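Local coordinates for sialidase domain-containing protein (PDB 5HX0) that is of unknown function but has a beta-propeller fold related to the non-viral sialidases, consistent with a role in glycan binding or processing, at residues G41-E54 with G390-R402. Sequence-based numbering, arbitrary orientation.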
loop_
_atom_site.group_PDB
_atom_site.type_symbol
_atom_site.label_atom_id
_atom_site.label_comp_id
_atom_site.label_asym_id
_atom_site.label_seq_id
_atom_site.Cartn_x
_atom_site.Cartn_y
_atom_site.Cartn_z
ATOM N N GLY A 41 -31.586 -23.901 -20.651
ATOM C CA GLY A 41 -31.341 -23.688 -19.243
ATOM C C GLY A 41 -30.404 -22.550 -18.909
ATOM O O GLY A 41 -30.062 -22.386 -17.729
ATOM N N VAL A 42 -29.970 -21.764 -19.897
ATOM C CA VAL A 42 -29.080 -20.628 -19.669
ATOM C C VAL A 42 -29.789 -19.347 -20.074
ATOM O O VAL A 42 -30.375 -19.274 -21.158
ATOM C CB VAL A 42 -27.761 -20.765 -20.441
ATOM C CG1 VAL A 42 -26.874 -19.576 -20.158
ATOM C CG2 VAL A 42 -27.081 -22.051 -20.055
ATOM N N ARG A 43 -29.703 -18.333 -19.214
ATOM C CA ARG A 43 -30.324 -17.039 -19.447
ATOM C C ARG A 43 -29.548 -15.981 -18.663
ATOM O O ARG A 43 -29.223 -16.191 -17.493
ATOM C CB ARG A 43 -31.798 -17.085 -19.012
ATOM C CG ARG A 43 -32.524 -15.767 -18.975
ATOM C CD ARG A 43 -33.986 -15.976 -18.577
ATOM N NE ARG A 43 -34.143 -16.271 -17.154
ATOM C CZ ARG A 43 -34.391 -15.346 -16.230
ATOM N NH1 ARG A 43 -34.495 -14.074 -16.586
ATOM N NH2 ARG A 43 -34.520 -15.685 -14.951
ATOM N N LYS A 44 -29.255 -14.853 -19.298
ATOM C CA LYS A 44 -28.640 -13.746 -18.584
ATOM C C LYS A 44 -29.719 -12.959 -17.861
ATOM O O LYS A 44 -30.672 -12.488 -18.482
ATOM C CB LYS A 44 -27.861 -12.831 -19.523
ATOM C CG LYS A 44 -27.290 -11.613 -18.784
ATOM C CD LYS A 44 -26.088 -11.009 -19.496
ATOM C CE LYS A 44 -26.526 -10.102 -20.589
ATOM N NZ LYS A 44 -25.435 -9.227 -21.081
ATOM N N VAL A 45 -29.576 -12.827 -16.549
ATOM C CA VAL A 45 -30.540 -12.050 -15.783
ATOM C C VAL A 45 -30.309 -10.563 -15.994
ATOM O O VAL A 45 -31.228 -9.816 -16.349
ATOM C CB VAL A 45 -30.457 -12.438 -14.298
ATOM C CG1 VAL A 45 -31.425 -11.591 -13.447
ATOM C CG2 VAL A 45 -30.752 -13.911 -14.143
ATOM N N GLU A 46 -29.074 -10.112 -15.798
ATOM C CA GLU A 46 -28.735 -8.705 -15.959
ATOM C C GLU A 46 -27.221 -8.568 -15.894
ATOM O O GLU A 46 -26.512 -9.479 -15.468
ATOM C CB GLU A 46 -29.389 -7.854 -14.876
ATOM C CG GLU A 46 -29.010 -8.281 -13.471
ATOM C CD GLU A 46 -29.673 -7.420 -12.405
ATOM O OE1 GLU A 46 -29.965 -6.234 -12.682
ATOM O OE2 GLU A 46 -29.906 -7.937 -11.293
ATOM N N ASP A 47 -26.738 -7.419 -16.321
ATOM C CA ASP A 47 -25.357 -7.026 -16.090
ATOM C C ASP A 47 -25.301 -6.069 -14.910
ATOM O O ASP A 47 -26.256 -5.330 -14.661
ATOM C CB ASP A 47 -24.785 -6.356 -17.326
ATOM C CG ASP A 47 -24.726 -7.300 -18.490
ATOM O OD1 ASP A 47 -24.421 -8.489 -18.262
ATOM O OD2 ASP A 47 -25.009 -6.870 -19.616
ATOM N N VAL A 48 -24.185 -6.088 -14.171
ATOM C CA VAL A 48 -24.016 -5.190 -13.032
ATOM C C VAL A 48 -22.649 -4.520 -13.107
ATOM O O VAL A 48 -21.718 -5.007 -13.754
ATOM C CB VAL A 48 -24.193 -5.908 -11.676
ATOM C CG1 VAL A 48 -25.543 -6.558 -11.616
ATOM C CG2 VAL A 48 -23.086 -6.960 -11.447
ATOM N N VAL A 49 -22.552 -3.362 -12.462
ATOM C CA VAL A 49 -21.278 -2.689 -12.235
ATOM C C VAL A 49 -20.893 -2.938 -10.782
ATOM O O VAL A 49 -21.690 -2.700 -9.870
ATOM C CB VAL A 49 -21.358 -1.187 -12.554
ATOM C CG1 VAL A 49 -20.052 -0.503 -12.142
ATOM C CG2 VAL A 49 -21.582 -0.983 -14.062
ATOM N N ILE A 50 -19.697 -3.474 -10.570
ATOM C CA ILE A 50 -19.262 -3.911 -9.257
ATOM C C ILE A 50 -18.379 -2.868 -8.584
ATOM O O ILE A 50 -18.542 -2.583 -7.400
ATOM C CB ILE A 50 -18.548 -5.279 -9.375
ATOM C CG1 ILE A 50 -19.567 -6.348 -9.792
ATOM C CG2 ILE A 50 -17.811 -5.659 -8.052
ATOM C CD1 ILE A 50 -18.998 -7.753 -9.912
ATOM N N TYR A 51 -17.459 -2.260 -9.329
ATOM C CA TYR A 51 -16.657 -1.162 -8.792
ATOM C C TYR A 51 -16.150 -0.331 -9.949
ATOM O O TYR A 51 -15.560 -0.875 -10.893
ATOM C CB TYR A 51 -15.463 -1.643 -7.953
ATOM C CG TYR A 51 -14.605 -0.477 -7.534
ATOM C CD1 TYR A 51 -15.007 0.368 -6.507
ATOM C CD2 TYR A 51 -13.433 -0.157 -8.229
ATOM C CE1 TYR A 51 -14.240 1.470 -6.153
ATOM C CE2 TYR A 51 -12.660 0.936 -7.874
ATOM C CZ TYR A 51 -13.064 1.741 -6.836
ATOM O OH TYR A 51 -12.290 2.831 -6.487
ATOM N N ARG A 52 -16.377 0.983 -9.869
ATOM C CA ARG A 52 -16.004 1.903 -10.936
ATOM C C ARG A 52 -15.617 3.241 -10.332
ATOM O O ARG A 52 -16.393 3.829 -9.573
ATOM C CB ARG A 52 -17.166 2.102 -11.927
ATOM C CG ARG A 52 -16.830 3.079 -13.058
ATOM C CD ARG A 52 -18.079 3.443 -13.888
ATOM N NE ARG A 52 -17.796 4.359 -15.005
ATOM C CZ ARG A 52 -17.612 5.675 -14.898
ATOM N NH1 ARG A 52 -17.644 6.273 -13.720
ATOM N NH2 ARG A 52 -17.388 6.400 -15.988
ATOM N N ASN A 53 -14.449 3.744 -10.712
ATOM C CA ASN A 53 -13.997 5.055 -10.257
ATOM C C ASN A 53 -13.025 5.579 -11.307
ATOM O O ASN A 53 -11.989 4.958 -11.555
ATOM C CB ASN A 53 -13.335 4.960 -8.873
ATOM C CG ASN A 53 -12.897 6.325 -8.342
ATOM O OD1 ASN A 53 -12.445 7.172 -9.109
ATOM N ND2 ASN A 53 -13.031 6.539 -7.023
ATOM N N GLU A 54 -13.358 6.719 -11.919
ATOM C CA GLU A 54 -12.572 7.236 -13.039
ATOM C C GLU A 54 -11.123 7.543 -12.681
ATOM O O GLU A 54 -10.289 7.641 -13.585
ATOM C CB GLU A 54 -13.232 8.498 -13.606
ATOM C CG GLU A 54 -14.460 8.203 -14.403
ATOM C CD GLU A 54 -15.189 9.471 -14.810
ATOM O OE1 GLU A 54 -14.655 10.576 -14.553
ATOM O OE2 GLU A 54 -16.303 9.353 -15.363
ATOM N N GLY A 390 -14.641 5.078 -21.386
ATOM C CA GLY A 390 -14.764 4.833 -19.969
ATOM C C GLY A 390 -13.534 4.194 -19.338
ATOM O O GLY A 390 -12.646 3.676 -20.020
ATOM N N PRO A 391 -13.492 4.197 -18.011
ATOM C CA PRO A 391 -12.370 3.592 -17.276
ATOM C C PRO A 391 -12.458 2.069 -17.179
ATOM O O PRO A 391 -13.509 1.454 -17.380
ATOM C CB PRO A 391 -12.517 4.204 -15.884
ATOM C CG PRO A 391 -14.030 4.378 -15.739
ATOM C CD PRO A 391 -14.526 4.751 -17.118
ATOM N N GLN A 392 -11.322 1.461 -16.841
ATOM C CA GLN A 392 -11.309 0.042 -16.496
ATOM C C GLN A 392 -11.987 -0.149 -15.137
ATOM O O GLN A 392 -11.554 0.425 -14.130
ATOM C CB GLN A 392 -9.872 -0.482 -16.462
ATOM C CG GLN A 392 -9.362 -0.997 -17.801
ATOM C CD GLN A 392 -9.284 0.088 -18.866
ATOM O OE1 GLN A 392 -8.986 1.242 -18.570
ATOM N NE2 GLN A 392 -9.559 -0.280 -20.119
ATOM N N HIS A 393 -13.060 -0.933 -15.108
ATOM C CA HIS A 393 -13.852 -1.132 -13.899
ATOM C C HIS A 393 -14.192 -2.615 -13.759
ATOM O O HIS A 393 -14.062 -3.403 -14.708
ATOM C CB HIS A 393 -15.133 -0.261 -13.936
ATOM C CG HIS A 393 -16.068 -0.581 -15.067
ATOM N ND1 HIS A 393 -15.875 -0.124 -16.356
ATOM C CD2 HIS A 393 -17.208 -1.312 -15.098
ATOM C CE1 HIS A 393 -16.852 -0.563 -17.131
ATOM N NE2 HIS A 393 -17.665 -1.304 -16.396
ATOM N N ILE A 394 -14.641 -3.003 -12.566
ATOM C CA ILE A 394 -15.147 -4.359 -12.343
ATOM C C ILE A 394 -16.640 -4.390 -12.672
ATOM O O ILE A 394 -17.405 -3.524 -12.244
ATOM C CB ILE A 394 -14.901 -4.814 -10.893
ATOM C CG1 ILE A 394 -13.463 -4.432 -10.435
ATOM C CG2 ILE A 394 -15.192 -6.335 -10.754
ATOM C CD1 ILE A 394 -12.343 -5.013 -11.334
ATOM N N ALA A 395 -17.063 -5.425 -13.388
ATOM C CA ALA A 395 -18.454 -5.592 -13.776
ATOM C C ALA A 395 -18.800 -7.075 -13.668
ATOM O O ALA A 395 -17.949 -7.914 -13.349
ATOM C CB ALA A 395 -18.687 -5.069 -15.195
ATOM N N GLY A 396 -20.048 -7.403 -13.954
ATOM C CA GLY A 396 -20.444 -8.793 -13.930
ATOM C C GLY A 396 -21.722 -9.002 -14.708
ATOM O O GLY A 396 -22.457 -8.057 -15.024
ATOM N N SER A 397 -21.963 -10.261 -15.030
ATOM C CA SER A 397 -23.203 -10.706 -15.641
ATOM C C SER A 397 -23.789 -11.762 -14.720
ATOM O O SER A 397 -23.094 -12.715 -14.354
ATOM C CB SER A 397 -22.955 -11.292 -17.032
ATOM O OG SER A 397 -22.456 -10.321 -17.930
ATOM N N ILE A 398 -25.052 -11.606 -14.348
ATOM C CA ILE A 398 -25.735 -12.609 -13.539
ATOM C C ILE A 398 -26.492 -13.556 -14.468
ATOM O O ILE A 398 -27.330 -13.120 -15.267
ATOM C CB ILE A 398 -26.671 -11.951 -12.521
ATOM C CG1 ILE A 398 -25.840 -11.084 -11.554
ATOM C CG2 ILE A 398 -27.423 -13.013 -11.739
ATOM C CD1 ILE A 398 -26.671 -10.327 -10.527
ATOM N N LEU A 399 -26.196 -14.850 -14.358
ATOM C CA LEU A 399 -26.794 -15.890 -15.188
ATOM C C LEU A 399 -27.744 -16.752 -14.368
ATOM O O LEU A 399 -27.472 -17.058 -13.201
ATOM C CB LEU A 399 -25.720 -16.800 -15.788
ATOM C CG LEU A 399 -24.641 -16.115 -16.605
ATOM C CD1 LEU A 399 -23.785 -17.169 -17.303
ATOM C CD2 LEU A 399 -25.313 -15.181 -17.585
ATOM N N GLU A 400 -28.852 -17.156 -14.988
ATOM C CA GLU A 400 -29.723 -18.189 -14.439
ATOM C C GLU A 400 -29.402 -19.491 -15.170
ATOM O O GLU A 400 -29.510 -19.559 -16.401
ATOM C CB GLU A 400 -31.197 -17.813 -14.603
ATOM C CG GLU A 400 -32.156 -18.753 -13.880
ATOM C CD GLU A 400 -33.598 -18.586 -14.334
ATOM O OE1 GLU A 400 -33.891 -18.866 -15.525
ATOM O OE2 GLU A 400 -34.430 -18.164 -13.501
ATOM N N ILE A 401 -28.955 -20.497 -14.429
ATOM C CA ILE A 401 -28.609 -21.800 -15.004
ATOM C C ILE A 401 -29.456 -22.822 -14.272
ATOM O O ILE A 401 -29.146 -23.187 -13.133
ATOM C CB ILE A 401 -27.119 -22.146 -14.865
ATOM C CG1 ILE A 401 -26.227 -20.977 -15.292
ATOM C CG2 ILE A 401 -26.797 -23.443 -15.659
ATOM C CD1 ILE A 401 -26.425 -20.557 -16.712
ATOM N N ARG A 402 -30.514 -23.298 -14.908
ATOM C CA ARG A 402 -31.306 -24.339 -14.269
ATOM C C ARG A 402 -30.970 -25.721 -14.846
ATOM O O ARG A 402 -30.264 -25.838 -15.861
ATOM C CB ARG A 402 -32.799 -24.037 -14.399
ATOM C CG ARG A 402 -33.359 -24.137 -15.797
ATOM C CD ARG A 402 -34.836 -23.791 -15.762
ATOM N NE ARG A 402 -35.042 -22.459 -15.204
ATOM C CZ ARG A 402 -36.186 -22.023 -14.681
ATOM N NH1 ARG A 402 -36.262 -20.786 -14.206
ATOM N NH2 ARG A 402 -37.253 -22.812 -14.624
ATOM O OXT ARG A 402 -31.383 -26.751 -14.291
HETATM O O HOH W 1 -12.517 2.147 -12.348
#
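R43 and E400 form a two-pronged salt bridge, NE to OE1 at 3.1 Å and NH2 to OE2 at 2.9 Å, the guanidinium edge matching the two carboxylate oxygens. Both oxygens lie in the guanidinium plane but are met from above the carboxylate plane, the two planes standing 74° apart. A bend at chi3 (74°) turns the NE/NH2 edge toward E400 across the strands, and R402 adds two weak bonds, extending the salt-bridge network. On the other face, S397 OG donates to D47 OD1 (2.7 Å) on the anti side, but well out of the carboxylate plane; the small serine also bonds Y383, while K44 NZ makes a salt bridge to the syn lone pair of D47 OD2. Between these two faces the backbones pair antiparallel, E400 N to R43 O at 2.7 Å. Two classic beta bulges shift the register: V45 and E46 face I398, and I50 and Y51 face I394, whose carbonyl oxygen accepts from both of their amides on one face of its plane. Strand 42-51, from the start of the modelled chain, is the edge strand beside the C-terminal 393-401, which in turn pairs with 378-385: the "Velcro" closure common in beta-propellers. V42 CG1 meets I401 CD1 at 3.6 Å, side by side, beta-branched chains suiting extended strands; V48 crosses I398 at about a right angle. G396, lacking a side chain, lets I50 CD1 lie close to the backbone. At the far end P391 sets CG over one face of the R52 guanidinium, toward the rim, while E54 OE2 salt-bridges its edge. H393 ND1 donates almost straight to P391 O (3.0 Å).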